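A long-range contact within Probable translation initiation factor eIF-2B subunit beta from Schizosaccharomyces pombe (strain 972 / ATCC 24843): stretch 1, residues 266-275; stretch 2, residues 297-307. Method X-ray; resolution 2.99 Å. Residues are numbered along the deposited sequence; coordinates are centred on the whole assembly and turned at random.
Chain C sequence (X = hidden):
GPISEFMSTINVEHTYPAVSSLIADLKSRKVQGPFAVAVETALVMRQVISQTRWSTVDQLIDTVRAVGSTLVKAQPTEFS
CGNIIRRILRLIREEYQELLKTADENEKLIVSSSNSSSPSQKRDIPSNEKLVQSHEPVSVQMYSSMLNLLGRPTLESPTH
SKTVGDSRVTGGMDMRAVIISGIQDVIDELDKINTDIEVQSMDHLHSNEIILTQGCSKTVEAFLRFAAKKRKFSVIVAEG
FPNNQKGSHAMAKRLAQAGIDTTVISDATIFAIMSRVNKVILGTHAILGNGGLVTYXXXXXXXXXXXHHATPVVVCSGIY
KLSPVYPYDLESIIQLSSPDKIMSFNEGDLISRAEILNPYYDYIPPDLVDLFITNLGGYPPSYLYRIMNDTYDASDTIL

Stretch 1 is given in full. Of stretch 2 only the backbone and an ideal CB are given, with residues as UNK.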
# COMPACT_ATOMS: atom_id res chain seq x y z
N SER C 266 -1.18 -12.86 -17.21
CA SER C 266 -1.32 -14.18 -16.62
C SER C 266 -1.51 -14.04 -15.12
O SER C 266 -1.24 -12.98 -14.55
CB SER C 266 -0.10 -15.05 -16.94
OG SER C 266 1.10 -14.41 -16.56
N ASP C 267 -1.97 -15.11 -14.47
CA ASP C 267 -2.25 -15.06 -13.04
C ASP C 267 -0.98 -14.92 -12.21
O ASP C 267 -1.02 -14.44 -11.08
CB ASP C 267 -3.02 -16.31 -12.60
CG ASP C 267 -4.43 -16.34 -13.14
OD1 ASP C 267 -5.31 -15.70 -12.53
OD2 ASP C 267 -4.65 -17.01 -14.17
N ALA C 268 0.15 -15.34 -12.77
CA ALA C 268 1.42 -15.27 -12.07
C ALA C 268 1.90 -13.83 -11.95
O ALA C 268 2.65 -13.48 -11.04
CB ALA C 268 2.47 -16.11 -12.78
N THR C 269 1.45 -12.98 -12.87
CA THR C 269 1.92 -11.60 -12.95
C THR C 269 1.20 -10.68 -11.96
O THR C 269 1.56 -9.51 -11.82
CB THR C 269 1.74 -11.05 -14.38
OG1 THR C 269 1.96 -12.10 -15.33
CG2 THR C 269 2.72 -9.91 -14.66
N ILE C 270 0.18 -11.22 -11.29
CA ILE C 270 -0.66 -10.43 -10.38
C ILE C 270 0.13 -9.66 -9.32
O ILE C 270 -0.06 -8.46 -9.15
CB ILE C 270 -1.70 -11.32 -9.68
CG1 ILE C 270 -2.75 -11.80 -10.68
CG2 ILE C 270 -2.37 -10.57 -8.54
CD1 ILE C 270 -3.75 -12.76 -10.10
N PHE C 271 1.03 -10.36 -8.62
CA PHE C 271 1.83 -9.73 -7.58
C PHE C 271 2.76 -8.67 -8.16
O PHE C 271 2.96 -7.61 -7.56
CB PHE C 271 2.64 -10.78 -6.82
CG PHE C 271 3.34 -10.26 -5.60
CD1 PHE C 271 4.57 -9.62 -5.70
CD2 PHE C 271 2.78 -10.41 -4.34
CE1 PHE C 271 5.22 -9.15 -4.57
CE2 PHE C 271 3.42 -9.93 -3.21
CZ PHE C 271 4.64 -9.30 -3.33
N ALA C 272 3.33 -8.96 -9.32
CA ALA C 272 4.35 -8.11 -9.93
C ALA C 272 3.85 -6.70 -10.25
O ALA C 272 4.62 -5.74 -10.20
CB ALA C 272 4.88 -8.77 -11.20
N ILE C 273 2.57 -6.58 -10.56
CA ILE C 273 2.01 -5.30 -10.99
C ILE C 273 1.17 -4.62 -9.91
O ILE C 273 0.64 -3.53 -10.12
CB ILE C 273 1.16 -5.46 -12.27
CG1 ILE C 273 0.19 -6.64 -12.13
CG2 ILE C 273 2.05 -5.67 -13.47
CD1 ILE C 273 -1.18 -6.27 -11.61
N MET C 274 1.06 -5.27 -8.75
CA MET C 274 0.22 -4.78 -7.67
C MET C 274 0.67 -3.42 -7.14
O MET C 274 -0.14 -2.65 -6.62
CB MET C 274 0.19 -5.79 -6.52
CG MET C 274 -1.02 -5.67 -5.62
SD MET C 274 -2.52 -6.26 -6.42
CE MET C 274 -3.55 -4.81 -6.27
N SER C 275 1.96 -3.13 -7.27
CA SER C 275 2.54 -1.91 -6.72
C SER C 275 2.04 -0.65 -7.41
O SER C 275 2.11 0.44 -6.84
CB SER C 275 4.07 -1.97 -6.81
OG SER C 275 4.50 -2.08 -8.15
N UNK C 297 -11.77 -19.29 -8.96
CA UNK C 297 -10.39 -19.61 -8.60
C UNK C 297 -9.38 -18.56 -9.05
O UNK C 297 -9.50 -17.99 -10.14
CB UNK C 297 -10.01 -20.96 -9.20
N UNK C 298 -8.38 -18.32 -8.21
CA UNK C 298 -7.34 -17.35 -8.51
C UNK C 298 -7.54 -16.04 -7.78
O UNK C 298 -6.62 -15.22 -7.70
CB UNK C 298 -7.28 -17.09 -10.02
N UNK C 299 -8.74 -15.84 -7.24
CA UNK C 299 -9.07 -14.59 -6.56
C UNK C 299 -8.29 -14.43 -5.27
O UNK C 299 -8.06 -13.31 -4.81
CB UNK C 299 -10.57 -14.52 -6.27
N UNK C 300 -7.90 -15.55 -4.67
CA UNK C 300 -7.09 -15.51 -3.46
C UNK C 300 -5.74 -14.87 -3.75
O UNK C 300 -5.20 -14.14 -2.93
CB UNK C 300 -6.90 -16.92 -2.89
N UNK C 301 -5.20 -15.15 -4.94
CA UNK C 301 -3.95 -14.54 -5.38
C UNK C 301 -4.08 -13.03 -5.36
O UNK C 301 -3.21 -12.33 -4.83
CB UNK C 301 -3.57 -15.03 -6.78
N UNK C 302 -5.17 -12.53 -5.93
CA UNK C 302 -5.42 -11.09 -5.99
C UNK C 302 -5.59 -10.50 -4.60
O UNK C 302 -4.94 -9.52 -4.25
CB UNK C 302 -6.66 -10.80 -6.84
N UNK C 303 -6.48 -11.10 -3.80
CA UNK C 303 -6.79 -10.59 -2.47
C UNK C 303 -5.57 -10.57 -1.56
O UNK C 303 -5.35 -9.60 -0.84
CB UNK C 303 -7.90 -11.43 -1.83
N UNK C 304 -4.78 -11.64 -1.58
CA UNK C 304 -3.59 -11.72 -0.75
C UNK C 304 -2.55 -10.70 -1.19
O UNK C 304 -1.97 -10.00 -0.36
CB UNK C 304 -3.00 -13.13 -0.80
N UNK C 305 -2.32 -10.62 -2.49
CA UNK C 305 -1.36 -9.66 -3.04
C UNK C 305 -1.81 -8.23 -2.80
O UNK C 305 -0.99 -7.32 -2.66
CB UNK C 305 -1.16 -9.90 -4.54
N UNK C 306 -3.13 -8.02 -2.74
CA UNK C 306 -3.68 -6.69 -2.50
C UNK C 306 -3.45 -6.26 -1.06
O UNK C 306 -3.09 -5.11 -0.80
CB UNK C 306 -5.17 -6.66 -2.83
N UNK C 307 -3.66 -7.18 -0.13
CA UNK C 307 -3.44 -6.90 1.29
C UNK C 307 -1.98 -6.57 1.56
O UNK C 307 -1.66 -5.71 2.38
CB UNK C 307 -3.87 -8.09 2.15

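Stretch 1 offers stretch 2 a mostly apolar surface: Ile270, Phe271 and Met274, with Asp267 at one end. No hydrogen bond crosses between the stretches; where they touch, the contact is mainly apolar packing.

Position 297 lies just before the turn into the helix. Nothing of stretch 1 comes within 5.5 Å of its ideal CB, so stretch 1 sets no preference. The deposited residue is Ser297, and its OG is hydrogen-bonded elsewhere in the structure.

Position 298 has phi/psi of 102/-15. With these angles a CB would be jammed against the carbonyl O of position 297. The ideal CB would also sit 3.5 Å from Asp267 OD1. The backbone alone calls for glycine, and the residue is Gly298. It occupies the N-cap position, and its O accepts a weak bond from the N of position 301.

Position 299 opens the helix with its CA-to-CB bond pointing away. Stretch 1 leaves the choice free. It is Ala299.

Position 300 is likewise out of reach, and a polar or an apolar side chain would be compatible with stretch 1. It is Gln300, with no contact here.

Position 301 points toward stretch 1. Its ideal CB is 4.0 Å from Ile270 CD1 and 5.0 Å from Asp267 O. An aliphatic residue such as leucine, isoleucine or methionine would suit the methyl group beside it. The residue is Leu301, with chi1 m and chi2 t. Its CB keeps the 4.0 Å contact with Ile270 CD1, while its CD1 reaches 4.0 Å from Asp267 O and 4.2 Å from Asp267 CB. The aspartate thus meets it through backbone and CB.

Position 302 points sideways, with Ile270 CG2 4.6 Å from the ideal CB. A short or medium apolar side chain could lean against the isoleucine; valine, alanine or leucine are all plausible. It is Val302, chi1 t. Its CG2 lies 3.6 Å from Ile270 CD1, a close methyl-to-methyl contact.

Position 303 points away and is unconstrained by stretch 1. It is Ala303.

Position 304 points sideways, but nothing of stretch 1 is near its CB. Many residues would do. It is Gln304, whose end leads away.

Position 305 points toward stretch 1, and its CA comes 5.5 Å from Phe271 CA. Three side chains surround the ideal CB: Phe271 CD2 at 4.0 Å, Ile270 CG2 at 4.2 Å and Met274 SD at 4.3 Å. This leaves little room, so a small apolar residue fits best. It is Ala305. Its methyl meets all three, lying oblique to the Phe271 ring. Its O is 3.4 Å from Met274 CG.

Position 306 points sideways, with Met274 CE 4.2 Å from the ideal CB. Alanine or another apolar residue could pack here. It is Ala306. Its CB touches Met274 CE, and its CA lies 4.1 Å from Met274 SD.

Position 307 points away, so a long polar side chain is acceptable. It is Arg307, which makes no contact with stretch 1.

Stretch 2 297-307: SGAQLVAQAAR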
# COMPACT_ATOMS: atom_id res chain seq x y z
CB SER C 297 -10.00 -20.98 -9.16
OG SER C 297 -9.86 -20.92 -10.57
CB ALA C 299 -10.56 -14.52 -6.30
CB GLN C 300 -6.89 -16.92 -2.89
CG GLN C 300 -6.12 -16.94 -1.58
CD GLN C 300 -6.99 -16.70 -0.37
OE1 GLN C 300 -8.11 -16.19 -0.48
NE2 GLN C 300 -6.49 -17.06 0.81
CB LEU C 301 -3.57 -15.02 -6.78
CG LEU C 301 -3.33 -16.52 -6.98
CD1 LEU C 301 -2.91 -16.80 -8.41
CD2 LEU C 301 -2.29 -17.03 -5.99
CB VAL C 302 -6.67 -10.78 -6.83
CG1 VAL C 302 -7.03 -9.31 -6.72
CG2 VAL C 302 -6.46 -11.18 -8.28
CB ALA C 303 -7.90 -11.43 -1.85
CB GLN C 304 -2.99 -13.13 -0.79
CG GLN C 304 -3.82 -14.18 -0.06
CD GLN C 304 -3.93 -13.92 1.43
OE1 GLN C 304 -3.08 -13.27 2.02
NE2 GLN C 304 -4.99 -14.44 2.04
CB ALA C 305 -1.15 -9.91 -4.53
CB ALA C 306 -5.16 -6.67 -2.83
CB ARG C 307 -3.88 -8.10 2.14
CG ARG C 307 -3.69 -7.91 3.64
CD ARG C 307 -4.55 -6.78 4.17
NE ARG C 307 -5.92 -6.86 3.69
CZ ARG C 307 -6.92 -6.09 4.12
NH1 ARG C 307 -6.69 -5.18 5.05
NH2 ARG C 307 -8.13 -6.24 3.62
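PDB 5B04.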